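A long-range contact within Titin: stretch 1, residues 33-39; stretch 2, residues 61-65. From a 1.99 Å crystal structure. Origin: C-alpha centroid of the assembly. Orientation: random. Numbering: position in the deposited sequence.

Stretch 1 (33-39) KPIVKWY
Stretch 2 (61-65) YHQLI

Two strands, 35-39 and 61-65, run in nearly the same direction, their axes 24° apart and 8.9 Å at closest approach. No hydrogen bond joins them directly; side chains and two waters fill the gap, burying 302 Å². V36 CA lies 7.8 Å from H62 CA and W38 CA 7.7 Å from L64 CA, and in extended conformation (phi near -120°, psi near 140°) these four residues point CA-to-CB toward the partner strand.

Before the strand, P34 (phi -65°, psi 148°) offers its carbonyl: water 1 donates to P34 O (2.7 Å) and also hydrogen-bonds H62 NE2 (2.7 Å). I35 points away. V36 (chi1 t) sets a methyl squarely over the imidazole of H62 (chi1 m, chi2 -87°): V36 CG2 is 3.5 Å from the ring centroid, 10° off the normal, a CH-pi contact suited to a compact branched side chain. K37 is out of reach.

W38 (chi1 m, chi2 91°) is the largest contributor. Its broad indole receives L64 CB 3.6 Å from the six-membered ring centroid, 6° off the normal, while W38 CZ2 reaches L64 N at 3.7 Å. L64 (t, p) supplies the apolar partner. The indole's polar atom is also satisfied: W38 NE1 donates to water 2 (3.0 Å), which hydrogen-bonds H62 ND1 (2.9 Å). Thus both nitrogens of buried H62 are hydrated. Y39 points away.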

# COMPACT_ATOMS: atom_id res chain seq x y z
N LYS A 33 20.65 -17.39 28.19
CA LYS A 33 19.75 -16.66 27.32
C LYS A 33 18.57 -17.54 26.90
O LYS A 33 18.78 -18.60 26.29
CB LYS A 33 20.46 -16.15 26.07
CG LYS A 33 19.67 -15.11 25.31
CD LYS A 33 20.43 -14.51 24.14
CE LYS A 33 20.19 -15.27 22.83
NZ LYS A 33 20.87 -14.68 21.58
N PRO A 34 17.33 -17.14 27.23
CA PRO A 34 16.21 -17.98 26.82
C PRO A 34 15.99 -18.08 25.33
O PRO A 34 16.22 -17.11 24.59
CB PRO A 34 15.01 -17.32 27.50
CG PRO A 34 15.60 -16.60 28.69
CD PRO A 34 16.88 -16.04 28.09
N ILE A 35 15.49 -19.24 24.93
CA ILE A 35 15.13 -19.51 23.56
C ILE A 35 13.64 -19.27 23.44
O ILE A 35 12.85 -19.66 24.31
CB ILE A 35 15.48 -20.96 23.20
CG1 ILE A 35 16.99 -21.15 23.31
CG2 ILE A 35 14.93 -21.32 21.83
CD1 ILE A 35 17.42 -22.54 22.99
N VAL A 36 13.24 -18.59 22.37
CA VAL A 36 11.89 -18.12 22.23
C VAL A 36 11.21 -18.80 21.08
O VAL A 36 11.82 -19.03 20.04
CB VAL A 36 11.88 -16.62 22.05
CG1 VAL A 36 10.51 -16.13 21.57
CG2 VAL A 36 12.31 -15.96 23.38
N LYS A 37 9.96 -19.18 21.29
CA LYS A 37 9.12 -19.73 20.25
C LYS A 37 7.84 -18.91 20.25
O LYS A 37 7.45 -18.34 21.28
CB LYS A 37 8.82 -21.21 20.53
CG LYS A 37 9.99 -22.16 20.38
CD LYS A 37 9.60 -23.66 20.61
CE LYS A 37 9.44 -24.07 22.09
NZ LYS A 37 9.17 -25.59 22.37
N TRP A 38 7.20 -18.85 19.09
CA TRP A 38 6.00 -18.08 18.88
C TRP A 38 4.89 -18.98 18.42
O TRP A 38 5.14 -19.95 17.68
CB TRP A 38 6.26 -17.07 17.77
CG TRP A 38 7.21 -15.98 18.13
CD1 TRP A 38 8.56 -15.97 17.95
CD2 TRP A 38 6.87 -14.72 18.71
NE1 TRP A 38 9.08 -14.78 18.38
CE2 TRP A 38 8.07 -14.00 18.85
CE3 TRP A 38 5.67 -14.14 19.13
CZ2 TRP A 38 8.09 -12.71 19.37
CZ3 TRP A 38 5.71 -12.86 19.65
CH2 TRP A 38 6.92 -12.16 19.77
N TYR A 39 3.66 -18.66 18.82
CA TYR A 39 2.52 -19.52 18.53
C TYR A 39 1.33 -18.69 18.12
O TYR A 39 1.12 -17.59 18.64
CB TYR A 39 2.10 -20.30 19.78
CG TYR A 39 3.22 -21.11 20.38
CD1 TYR A 39 4.19 -20.49 21.15
CD2 TYR A 39 3.32 -22.49 20.18
CE1 TYR A 39 5.23 -21.20 21.71
CE2 TYR A 39 4.39 -23.20 20.71
CZ TYR A 39 5.31 -22.54 21.49
OH TYR A 39 6.37 -23.20 22.05
N TYR A 61 15.59 -8.69 22.95
CA TYR A 61 14.39 -8.27 22.25
C TYR A 61 14.02 -9.29 21.19
O TYR A 61 14.88 -9.74 20.44
CB TYR A 61 14.58 -6.93 21.57
CG TYR A 61 14.71 -5.80 22.52
CD1 TYR A 61 15.94 -5.40 22.96
CD2 TYR A 61 13.58 -5.14 23.00
CE1 TYR A 61 16.08 -4.33 23.86
CE2 TYR A 61 13.70 -4.07 23.89
CZ TYR A 61 14.95 -3.68 24.32
OH TYR A 61 15.10 -2.63 25.21
N HIS A 62 12.73 -9.62 21.15
CA HIS A 62 12.18 -10.61 20.23
C HIS A 62 10.96 -10.02 19.58
O HIS A 62 10.13 -9.39 20.26
CB HIS A 62 11.76 -11.85 20.99
CG HIS A 62 12.91 -12.62 21.53
ND1 HIS A 62 13.57 -13.58 20.79
CD2 HIS A 62 13.59 -12.50 22.70
CE1 HIS A 62 14.57 -14.05 21.50
NE2 HIS A 62 14.61 -13.41 22.66
N GLN A 63 10.84 -10.19 18.27
CA GLN A 63 9.64 -9.73 17.61
C GLN A 63 9.21 -10.67 16.50
O GLN A 63 10.02 -11.37 15.88
CB GLN A 63 9.75 -8.25 17.18
CG GLN A 63 10.49 -7.98 15.94
CD GLN A 63 10.69 -6.51 15.61
OE1 GLN A 63 10.28 -5.62 16.35
NE2 GLN A 63 11.39 -6.25 14.52
N LEU A 64 7.90 -10.71 16.31
CA LEU A 64 7.29 -11.46 15.24
C LEU A 64 6.60 -10.45 14.36
O LEU A 64 5.81 -9.63 14.84
CB LEU A 64 6.27 -12.42 15.82
CG LEU A 64 5.35 -13.14 14.81
CD1 LEU A 64 6.12 -14.14 13.99
CD2 LEU A 64 4.19 -13.81 15.59
N ILE A 65 6.89 -10.50 13.07
CA ILE A 65 6.21 -9.68 12.10
C ILE A 65 5.26 -10.56 11.29
O ILE A 65 5.69 -11.52 10.65
CB ILE A 65 7.19 -8.97 11.13
CG1 ILE A 65 8.30 -8.26 11.93
CG2 ILE A 65 6.43 -7.96 10.22
CD1 ILE A 65 9.49 -7.78 11.07
O HOH W 1 16.16 -14.37 24.71
O HOH W 2 12.05 -14.15 18.39